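Side-chain contacts in pentalenene synthase (Streptomyces chartreusis NRRL 3882, PDB 6Q4S), which probably catalyses the magnesium-dependent cyclisation of farnesyl diphosphate to the bicyclic sesquiterpene alcohol 7-epi-alpha-eudesmol: residues L27-E32 against T120-E125; F176-V181 against M208-D213; P278-E283 against D292-G297. All coordinates share one frame; numbering follows the deposited sequence.

Contact 1 (L27-E32 against T120-E125)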
loop_
_atom_site.group_PDB
_atom_site.type_symbol
_atom_site.label_atom_id
_atom_site.label_comp_id
_atom_site.label_asym_id
_atom_site.label_seq_id
_atom_site.Cartn_x
_atom_site.Cartn_y
_atom_site.Cartn_z
ATOM N N LEU A 27 -5.112 -12.632 -26.318
ATOM C CA LEU A 27 -6.499 -12.902 -26.688
ATOM C C LEU A 27 -7.062 -14.260 -26.299
ATOM O O LEU A 27 -8.273 -14.364 -26.003
ATOM C CB LEU A 27 -6.789 -12.657 -28.176
ATOM C CG LEU A 27 -6.568 -11.224 -28.633
ATOM C CD1 LEU A 27 -6.611 -11.195 -30.176
ATOM C CD2 LEU A 27 -7.600 -10.319 -27.990
ATOM N N ARG A 28 -6.229 -15.286 -26.346
ATOM C CA ARG A 28 -6.629 -16.609 -25.842
ATOM C C ARG A 28 -6.786 -16.622 -24.323
ATOM O O ARG A 28 -7.714 -17.241 -23.793
ATOM C CB ARG A 28 -5.572 -17.624 -26.262
ATOM C CG ARG A 28 -5.904 -18.100 -27.702
ATOM C CD ARG A 28 -4.656 -18.399 -28.477
ATOM N NE ARG A 28 -4.004 -19.473 -27.814
ATOM C CZ ARG A 28 -2.705 -19.608 -27.687
ATOM N NH1 ARG A 28 -1.864 -18.725 -28.202
ATOM N NH2 ARG A 28 -2.261 -20.669 -27.017
ATOM N N TRP A 29 -5.877 -15.906 -23.667
ATOM C CA TRP A 29 -5.927 -15.759 -22.201
ATOM C C TRP A 29 -7.225 -15.111 -21.713
ATOM O O TRP A 29 -7.803 -15.574 -20.730
ATOM C CB TRP A 29 -4.702 -15.027 -21.745
ATOM C CG TRP A 29 -4.564 -14.821 -20.216
ATOM C CD1 TRP A 29 -3.890 -15.638 -19.329
ATOM C CD2 TRP A 29 -5.017 -13.691 -19.451
ATOM N NE1 TRP A 29 -3.928 -15.086 -18.061
ATOM C CE2 TRP A 29 -4.579 -13.883 -18.110
ATOM C CE3 TRP A 29 -5.728 -12.538 -19.766
ATOM C CZ2 TRP A 29 -4.882 -12.971 -17.077
ATOM C CZ3 TRP A 29 -6.046 -11.615 -18.720
ATOM C CH2 TRP A 29 -5.622 -11.855 -17.400
ATOM N N VAL A 30 -7.707 -14.052 -22.360
ATOM C CA VAL A 30 -8.947 -13.438 -21.873
ATOM C C VAL A 30 -10.108 -14.435 -21.862
ATOM O O VAL A 30 -10.989 -14.403 -20.966
ATOM C CB VAL A 30 -9.374 -12.073 -22.508
ATOM C CG1 VAL A 30 -8.248 -11.062 -22.415
ATOM C CG2 VAL A 30 -9.852 -12.193 -23.916
ATOM N N TRP A 31 -10.140 -15.316 -22.846
ATOM C CA TRP A 31 -11.098 -16.462 -22.775
ATOM C C TRP A 31 -10.828 -17.564 -21.731
ATOM O O TRP A 31 -11.708 -18.048 -21.052
ATOM C CB TRP A 31 -11.172 -17.148 -24.170
ATOM C CG TRP A 31 -11.971 -16.412 -25.124
ATOM C CD1 TRP A 31 -11.530 -15.584 -26.125
ATOM C CD2 TRP A 31 -13.377 -16.446 -25.218
ATOM N NE1 TRP A 31 -12.605 -15.112 -26.853
ATOM C CE2 TRP A 31 -13.751 -15.615 -26.287
ATOM C CE3 TRP A 31 -14.372 -17.072 -24.483
ATOM C CZ2 TRP A 31 -15.065 -15.424 -26.641
ATOM C CZ3 TRP A 31 -15.709 -16.858 -24.854
ATOM C CH2 TRP A 31 -16.030 -16.050 -25.899
ATOM N N GLU A 32 -9.604 -17.962 -21.608
ATOM C CA GLU A 32 -9.212 -18.983 -20.644
ATOM C C GLU A 32 -9.576 -18.479 -19.233
ATOM O O GLU A 32 -10.093 -19.235 -18.426
ATOM C CB GLU A 32 -7.697 -19.171 -20.737
ATOM C CG GLU A 32 -7.094 -20.208 -19.804
ATOM C CD GLU A 32 -5.610 -20.099 -19.589
ATOM O OE1 GLU A 32 -4.917 -19.481 -20.422
ATOM O OE2 GLU A 32 -5.120 -20.650 -18.571
ATOM N N THR A 120 -10.652 -11.452 -10.102
ATOM C CA THR A 120 -9.772 -11.505 -8.912
ATOM C C THR A 120 -8.814 -12.655 -9.060
ATOM O O THR A 120 -7.655 -12.550 -8.701
ATOM C CB THR A 120 -10.545 -11.555 -7.586
ATOM O OG1 THR A 120 -11.410 -12.715 -7.474
ATOM C CG2 THR A 120 -11.375 -10.307 -7.440
ATOM N N LEU A 121 -9.296 -13.747 -9.645
ATOM C CA LEU A 121 -8.414 -14.869 -9.967
ATOM C C LEU A 121 -7.388 -14.514 -11.008
ATOM O O LEU A 121 -6.237 -14.907 -10.873
ATOM C CB LEU A 121 -9.250 -16.080 -10.431
ATOM C CG LEU A 121 -10.172 -16.628 -9.310
ATOM C CD1 LEU A 121 -11.331 -17.410 -9.944
ATOM C CD2 LEU A 121 -9.423 -17.480 -8.291
ATOM N N ALA A 122 -7.796 -13.774 -12.030
ATOM C CA ALA A 122 -6.898 -13.296 -13.064
ATOM C C ALA A 122 -5.846 -12.425 -12.465
ATOM O O ALA A 122 -4.655 -12.593 -12.750
ATOM C CB ALA A 122 -7.637 -12.567 -14.154
ATOM N N TRP A 123 -6.262 -11.479 -11.627
ATOM C CA TRP A 123 -5.279 -10.622 -10.976
ATOM C C TRP A 123 -4.376 -11.364 -10.024
ATOM O O TRP A 123 -3.184 -11.095 -10.000
ATOM C CB TRP A 123 -5.978 -9.422 -10.305
ATOM C CG TRP A 123 -5.104 -8.452 -9.587
ATOM C CD1 TRP A 123 -5.317 -8.020 -8.303
ATOM C CD2 TRP A 123 -3.905 -7.766 -10.041
ATOM N NE1 TRP A 123 -4.367 -7.096 -7.956
ATOM C CE2 TRP A 123 -3.483 -6.931 -8.987
ATOM C CE3 TRP A 123 -3.168 -7.765 -11.219
ATOM C CZ2 TRP A 123 -2.328 -6.117 -9.061
ATOM C CZ3 TRP A 123 -2.019 -6.952 -11.298
ATOM C CH2 TRP A 123 -1.599 -6.155 -10.211
ATOM N N ALA A 124 -4.877 -12.297 -9.229
ATOM C CA ALA A 124 -3.929 -13.038 -8.396
ATOM C C ALA A 124 -2.815 -13.683 -9.228
ATOM O O ALA A 124 -1.626 -13.735 -8.792
ATOM C CB ALA A 124 -4.616 -14.067 -7.542
ATOM N N GLU A 125 -3.170 -14.144 -10.432
ATOM C CA GLU A 125 -2.174 -14.734 -11.346
ATOM C C GLU A 125 -1.189 -13.715 -11.848
ATOM O O GLU A 125 -0.018 -13.939 -11.704
ATOM C CB GLU A 125 -2.836 -15.453 -12.551
ATOM C CG GLU A 125 -1.781 -16.058 -13.500
ATOM C CD GLU A 125 -2.353 -16.485 -14.853
ATOM O OE1 GLU A 125 -3.088 -17.494 -14.829
ATOM O OE2 GLU A 125 -2.071 -15.799 -15.885
#

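Contact 2 (F176-V181 against M208-D213)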
loop_
_atom_site.group_PDB
_atom_site.type_symbol
_atom_site.label_atom_id
_atom_site.label_comp_id
_atom_site.label_asym_id
_atom_site.label_seq_id
_atom_site.Cartn_x
_atom_site.Cartn_y
_atom_site.Cartn_z
ATOM N N PHE A 176 -9.104 15.259 -8.583
ATOM C CA PHE A 176 -9.691 13.928 -8.705
ATOM C C PHE A 176 -9.184 13.098 -9.956
ATOM O O PHE A 176 -8.970 11.844 -9.876
ATOM C CB PHE A 176 -11.183 14.045 -8.791
ATOM C CG PHE A 176 -11.923 12.758 -8.676
ATOM C CD1 PHE A 176 -11.806 11.962 -7.567
ATOM C CD2 PHE A 176 -12.796 12.345 -9.668
ATOM C CE1 PHE A 176 -12.527 10.763 -7.460
ATOM C CE2 PHE A 176 -13.536 11.175 -9.554
ATOM C CZ PHE A 176 -13.390 10.363 -8.456
ATOM N N ARG A 177 -8.980 13.799 -11.049
ATOM C CA ARG A 177 -8.685 13.144 -12.334
ATOM C C ARG A 177 -7.244 12.636 -12.269
ATOM O O ARG A 177 -6.952 11.612 -12.883
ATOM C CB ARG A 177 -8.819 14.075 -13.508
ATOM C CG ARG A 177 -8.534 13.457 -14.879
ATOM C CD ARG A 177 -9.555 12.396 -15.126
ATOM N NE ARG A 177 -9.430 11.889 -16.451
ATOM C CZ ARG A 177 -9.273 10.613 -16.756
ATOM N NH1 ARG A 177 -9.181 9.654 -15.801
ATOM N NH2 ARG A 177 -9.139 10.313 -18.040
ATOM N N ARG A 178 -6.391 13.366 -11.561
ATOM C CA ARG A 178 -5.036 12.883 -11.255
ATOM C C ARG A 178 -5.047 11.524 -10.563
ATOM O O ARG A 178 -4.178 10.669 -10.814
ATOM C CB ARG A 178 -4.273 13.884 -10.428
ATOM C CG ARG A 178 -2.808 13.483 -10.181
ATOM C CD ARG A 178 -2.109 14.441 -9.248
ATOM N NE ARG A 178 -1.903 15.764 -9.895
ATOM C CZ ARG A 178 -1.435 16.850 -9.269
ATOM N NH1 ARG A 178 -1.133 16.810 -7.987
ATOM N NH2 ARG A 178 -1.241 17.983 -9.930
ATOM N N ARG A 179 -6.037 11.322 -9.719
ATOM C CA ARG A 179 -6.168 10.062 -9.006
ATOM C C ARG A 179 -6.761 8.945 -9.880
ATOM O O ARG A 179 -6.288 7.836 -9.840
ATOM C CB ARG A 179 -6.982 10.228 -7.738
ATOM C CG ARG A 179 -6.469 11.341 -6.770
ATOM C CD ARG A 179 -7.487 11.637 -5.670
ATOM N NE ARG A 179 -7.901 10.448 -4.923
ATOM C CZ ARG A 179 -9.097 10.253 -4.398
ATOM N NH1 ARG A 179 -10.071 11.157 -4.549
ATOM N NH2 ARG A 179 -9.393 9.103 -3.809
ATOM N N THR A 180 -7.828 9.229 -10.609
ATOM C CA THR A 180 -8.569 8.223 -11.341
ATOM C C THR A 180 -7.810 7.756 -12.598
ATOM O O THR A 180 -8.123 6.698 -13.138
ATOM C CB THR A 180 -9.992 8.714 -11.787
ATOM O OG1 THR A 180 -9.879 9.861 -12.626
ATOM C CG2 THR A 180 -10.867 9.087 -10.550
ATOM N N VAL A 181 -6.895 8.562 -13.103
ATOM C CA VAL A 181 -6.258 8.193 -14.381
ATOM C C VAL A 181 -5.268 7.006 -14.219
ATOM O O VAL A 181 -5.048 6.295 -15.171
ATOM C CB VAL A 181 -5.585 9.382 -15.049
ATOM C CG1 VAL A 181 -4.327 9.794 -14.344
ATOM C CG2 VAL A 181 -5.263 9.103 -16.512
ATOM N N MET A 208 11.046 14.304 -9.069
ATOM C CA MET A 208 10.417 13.115 -9.605
ATOM C C MET A 208 8.946 12.950 -9.140
ATOM O O MET A 208 8.099 12.517 -9.923
ATOM C CB MET A 208 11.263 11.896 -9.240
ATOM C CG MET A 208 10.695 10.570 -9.702
ATOM S SD MET A 208 10.649 10.401 -11.486
ATOM C CE MET A 208 12.305 9.682 -11.727
ATOM N N GLU A 209 8.638 13.298 -7.899
ATOM C CA GLU A 209 7.263 13.159 -7.427
ATOM C C GLU A 209 6.356 14.068 -8.226
ATOM O O GLU A 209 5.271 13.668 -8.637
ATOM C CB GLU A 209 7.062 13.527 -5.961
ATOM C CG GLU A 209 7.677 12.519 -5.034
ATOM C CD GLU A 209 7.169 12.603 -3.615
ATOM O OE1 GLU A 209 6.446 13.572 -3.236
ATOM O OE2 GLU A 209 7.523 11.664 -2.871
ATOM N N ARG A 210 6.815 15.299 -8.439
ATOM C CA ARG A 210 6.063 16.217 -9.291
ATOM C C ARG A 210 5.953 15.787 -10.754
ATOM O O ARG A 210 4.926 15.976 -11.398
ATOM C CB ARG A 210 6.696 17.625 -9.122
ATOM C CG ARG A 210 6.026 18.715 -9.878
ATOM C CD ARG A 210 4.677 19.005 -9.328
ATOM N NE ARG A 210 4.118 20.177 -9.989
ATOM C CZ ARG A 210 2.831 20.516 -9.944
ATOM N NH1 ARG A 210 1.911 19.795 -9.278
ATOM N NH2 ARG A 210 2.448 21.580 -10.595
ATOM N N MET A 211 7.014 15.216 -11.322
ATOM C CA MET A 211 6.954 14.720 -12.675
ATOM C C MET A 211 5.872 13.657 -12.905
ATOM O O MET A 211 5.203 13.680 -13.915
ATOM C CB MET A 211 8.303 14.175 -13.127
ATOM C CG MET A 211 9.285 15.292 -13.417
ATOM S SD MET A 211 10.978 14.726 -13.708
ATOM C CE MET A 211 10.938 13.855 -15.262
ATOM N N ARG A 212 5.724 12.742 -11.947
ATOM C CA ARG A 212 4.710 11.710 -12.002
ATOM C C ARG A 212 3.305 12.324 -11.946
ATOM O O ARG A 212 2.408 11.920 -12.696
ATOM C CB ARG A 212 4.928 10.711 -10.842
ATOM C CG ARG A 212 6.196 9.869 -11.001
ATOM C CD ARG A 212 6.715 9.224 -9.712
ATOM N NE ARG A 212 5.797 8.266 -9.077
ATOM C CZ ARG A 212 5.664 6.969 -9.379
ATOM N NH1 ARG A 212 6.366 6.412 -10.347
ATOM N NH2 ARG A 212 4.824 6.205 -8.670
ATOM N N ASP A 213 3.126 13.282 -11.050
ATOM C CA ASP A 213 1.858 14.009 -10.966
ATOM C C ASP A 213 1.522 14.757 -12.246
ATOM O O ASP A 213 0.381 14.649 -12.727
ATOM C CB ASP A 213 1.868 14.995 -9.839
ATOM C CG ASP A 213 1.726 14.355 -8.481
ATOM O OD1 ASP A 213 1.238 13.194 -8.310
ATOM O OD2 ASP A 213 2.039 15.093 -7.542
HETATM O O HOH W 1 -0.541 20.005 -7.583
HETATM O O HOH W 2 -0.425 21.018 -9.982
#

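Contact 3 (P278-E283 against D292-G297)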
loop_
_atom_site.group_PDB
_atom_site.type_symbol
_atom_site.label_atom_id
_atom_site.label_comp_id
_atom_site.label_asym_id
_atom_site.label_seq_id
_atom_site.Cartn_x
_atom_site.Cartn_y
_atom_site.Cartn_z
ATOM N N PRO A 278 19.387 16.057 -14.220
ATOM C CA PRO A 278 20.823 16.067 -13.874
ATOM C C PRO A 278 21.150 16.838 -12.591
ATOM O O PRO A 278 21.927 16.356 -11.785
ATOM C CB PRO A 278 21.500 16.710 -15.114
ATOM C CG PRO A 278 20.543 16.479 -16.235
ATOM C CD PRO A 278 19.159 16.512 -15.612
ATOM N N GLN A 279 20.554 17.989 -12.349
ATOM C CA GLN A 279 20.820 18.680 -11.072
ATOM C C GLN A 279 20.304 17.851 -9.876
ATOM O O GLN A 279 20.887 17.894 -8.795
ATOM C CB GLN A 279 20.230 20.106 -11.074
ATOM C CG GLN A 279 20.035 20.789 -9.718
ATOM C CD GLN A 279 19.287 22.111 -9.853
ATOM O OE1 GLN A 279 19.849 23.099 -10.326
ATOM N NE2 GLN A 279 18.012 22.138 -9.440
ATOM N N MET A 280 19.173 17.156 -10.048
ATOM C CA MET A 280 18.628 16.336 -8.969
ATOM C C MET A 280 19.649 15.233 -8.624
ATOM O O MET A 280 19.933 14.997 -7.456
ATOM C CB MET A 280 17.259 15.715 -9.356
ATOM C CG MET A 280 16.784 14.582 -8.426
ATOM S SD MET A 280 15.290 13.800 -9.060
ATOM C CE MET A 280 16.013 12.641 -10.180
ATOM N N CYS A 281 20.185 14.586 -9.657
ATOM C CA CYS A 281 21.148 13.532 -9.478
ATOM C C CYS A 281 22.403 14.024 -8.789
ATOM O O CYS A 281 22.945 13.308 -7.957
ATOM C CB CYS A 281 21.498 12.883 -10.801
ATOM S SG CYS A 281 20.146 11.968 -11.578
ATOM N N ASP A 282 22.838 15.241 -9.124
ATOM C CA ASP A 282 23.968 15.919 -8.434
ATOM C C ASP A 282 23.661 16.181 -6.952
ATOM O O ASP A 282 24.453 15.862 -6.087
ATOM C CB ASP A 282 24.329 17.271 -9.118
ATOM C CG ASP A 282 24.821 17.119 -10.567
ATOM O OD1 ASP A 282 25.184 16.013 -11.010
ATOM O OD2 ASP A 282 24.850 18.116 -11.302
ATOM N N GLU A 283 22.524 16.787 -6.660
ATOM C CA GLU A 283 22.109 17.068 -5.261
ATOM C C GLU A 283 21.984 15.788 -4.391
ATOM O O GLU A 283 22.295 15.803 -3.201
ATOM C CB GLU A 283 20.797 17.842 -5.344
ATOM C CG GLU A 283 19.926 18.113 -4.115
ATOM C CD GLU A 283 18.602 18.805 -4.542
ATOM O OE1 GLU A 283 18.441 19.158 -5.751
ATOM O OE2 GLU A 283 17.708 18.997 -3.684
ATOM N N ASP A 292 21.999 6.397 -14.587
ATOM C CA ASP A 292 21.460 5.646 -15.717
ATOM C C ASP A 292 20.072 5.014 -15.441
ATOM O O ASP A 292 19.258 4.808 -16.376
ATOM C CB ASP A 292 22.434 4.533 -16.124
ATOM C CG ASP A 292 21.916 3.705 -17.291
ATOM O OD1 ASP A 292 21.718 4.316 -18.355
ATOM O OD2 ASP A 292 21.671 2.462 -17.161
ATOM N N ARG A 293 19.863 4.607 -14.194
ATOM C CA ARG A 293 18.597 3.992 -13.768
ATOM C C ARG A 293 17.499 5.089 -13.678
ATOM O O ARG A 293 16.381 4.850 -14.092
ATOM C CB ARG A 293 18.779 3.215 -12.435
ATOM C CG ARG A 293 19.553 1.879 -12.615
ATOM C CD ARG A 293 20.266 1.465 -11.309
ATOM N NE ARG A 293 19.324 1.451 -10.183
ATOM C CZ ARG A 293 19.612 1.545 -8.890
ATOM N NH1 ARG A 293 20.857 1.634 -8.449
ATOM N NH2 ARG A 293 18.623 1.532 -8.001
ATOM N N VAL A 294 17.866 6.251 -13.139
ATOM C CA VAL A 294 17.042 7.472 -13.211
ATOM C C VAL A 294 16.585 7.816 -14.620
ATOM O O VAL A 294 15.326 7.909 -14.928
ATOM C CB VAL A 294 17.739 8.658 -12.528
ATOM C CG1 VAL A 294 16.983 9.982 -12.772
ATOM C CG2 VAL A 294 17.803 8.408 -11.040
ATOM N N ARG A 295 17.562 7.909 -15.513
ATOM C CA ARG A 295 17.278 8.187 -16.920
ATOM C C ARG A 295 16.285 7.193 -17.474
ATOM O O ARG A 295 15.332 7.589 -18.147
ATOM C CB ARG A 295 18.566 8.248 -17.780
ATOM C CG ARG A 295 18.312 8.408 -19.278
ATOM C CD ARG A 295 19.575 8.341 -20.158
ATOM N NE ARG A 295 20.259 7.053 -20.003
ATOM C CZ ARG A 295 19.835 5.882 -20.497
ATOM N NH1 ARG A 295 18.726 5.764 -21.229
ATOM N NH2 ARG A 295 20.546 4.789 -20.264
ATOM N N MET A 296 16.454 5.897 -17.179
ATOM C CA MET A 296 15.469 4.912 -17.639
ATOM C C MET A 296 14.042 5.134 -17.023
ATOM O O MET A 296 13.024 4.852 -17.683
ATOM C CB MET A 296 15.949 3.466 -17.346
ATOM C CG MET A 296 17.055 2.968 -18.301
ATOM S SD MET A 296 17.534 1.205 -18.094
ATOM C CE MET A 296 18.318 1.339 -16.474
ATOM N N GLY A 297 14.039 5.549 -15.772
ATOM C CA GLY A 297 12.809 5.983 -15.058
ATOM C C GLY A 297 12.056 7.080 -15.783
ATOM O O GLY A 297 10.833 6.999 -16.004
#

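Contact 1 (L27-E32 against T120-E125)
The indole N-H of Trp-29 gives this contact its one polar bond, with Trp-29 NE1 2.9 Å from Glu-125 OE2 and an N-H...O angle of 153°. The oxygen sits at the edge of the ring, somewhat tilted from its plane, and accepts the bond on its syn side, off the plane of the carboxylate. Ring and carboxylate planes are 64° apart, so the two groups meet at a steep turn and do not stack. Trp-29 reaches across because its CG stands anti to the backbone N (chi1 -178°), which sends the ring out from helix 19-32 toward helix 118-131; Glu-125 answers with an extended chain, and the two side chains run past one another, pointing opposite ways. The benzo part of the indole packs obliquely on Ala-122, where Trp-29 CH2 comes within 3.9 Å of Ala-122 CB. Asn-71 and Ser-74 of helix 63-79 also touch the ring, which places this buried tryptophan where three helices of the all-helical fold converge. Without the indole, as with an alanine here, the Glu-125 carboxylate would probably lose this N-H donor and a gap would be likely to open beside Ala-122. Glu-32 OE2 lies 5.3 Å from Glu-125 OE1, a second acid close enough that it may raise the cost of charge on Glu-125. A neutral N-H donor may offset part of that cost without bringing in a full positive charge.

Contact 2 (F176-V181 against M208-D213)
Arg-178 and Asp-213 bring helices 170-180 and 206-228 together, their CA atoms 7.0 Å apart. Carrying its CG anti to the backbone N (chi1 -175°), Arg-178 runs outward and bends at chi3 to lay its guanidinium flat over Asp-213, whose CB lies 3.7 Å above the centre of the group. The carboxylate stacks on it with the planes 11° apart. Arg-178 NH1 is 3.6 Å from Asp-213 OD2, a long salt bridge; because OD2 lies well out of the guanidinium plane, the attraction is between charges, without a directed bond. Arg-210 comes to the NH2 end of Arg-178 at about a right angle, the two guanidinium planes 80° apart. The like charges, NH2 of Arg-178 and NH1 of Arg-210, stand 3.7 Å apart; two waters accept from both and probably soften the repulsion. One accepts from Arg-178 NH2 at 3.1 Å and from Arg-210 NH1 at 2.7 Å; the bond of the other to Arg-210 is weak. Stronger polar partners tie the trio into the surrounding helices: Asp-217, further along helix 206-228, pairs with Arg-178 NE, His-184 of helix 183-194 bonds Asp-213 OD1, and Glu-269 on helix 252-284 forms a salt bridge with Arg-210.

Contact 3 (P278-E283 against D292-G297)
A small apolar contact, made by Met-280, Cys-281 and Val-294, joins two consecutive helices near the C-terminal end of the chain, helix 252-284 and helix 288-313. All three residues are buried, and what they meet with is methyl and sulfur. Val-294 CG1 is the shared point: Met-280 CE lies 3.8 Å from it and Cys-281 SG 3.9 Å. The methionine and the valine reach toward each other tip to tip. Met-280 runs straight through its first two torsions and then bends at chi3 (85°), which swings the terminal methyl out of line with the chain and onto the valine. The cysteine takes the other course: its SG stands anti to the carbonyl carbon, beside the backbone N (chi1 -67°), and comes to Val-294 as a neighbour of the methionine methyl, Cys-281 SG and Met-280 CE being 4.4 Å apart. The second valine branch also lies near the thiol: Val-294 CG2 lies 4.3 Å from Cys-281 SG. Met-280 and Cys-281, successive in one helix, meet the same methyl of Val-294 side by side, a helix-to-helix packing within the all-alpha fold of class I terpene synthases. Helix 252-284 is kinked at Pro-278 and Gln-279, and beyond the kink its regular bonding resumes, with Asp-282 N 3.0 Å from Pro-278 O. Ala-202 of the short helix 200-203 touches both Met-280 and Val-294, and Leu-286, in the link between the helices, packs on Cys-281. Nearby, Asp-282 forms a salt bridge with Arg-291, and Arg-295 one with Glu-299.

In the fold
The three contacts follow one another along the chain, each closing before the next opens. Contacts 1 and 2 lie on opposite sides of the chain's centre, their own centres about 28 Å apart, and contact 1 is farther still from contact 3, at about 37 Å between centres. Contacts 2 and 3 are about 20 Å apart by centres yet meet at one point, where Met-208 N packs 4.3 Å from Met-280 SD. All three lie away from the substrate and magnesium sites. Contact 2 comes nearest in sequence: Arg-177, next to Arg-178, probably binds the substrate but makes none of its contacts, and helix 206-228 carries Asn-223 and Ser-227, likely ligands of a magnesium ion.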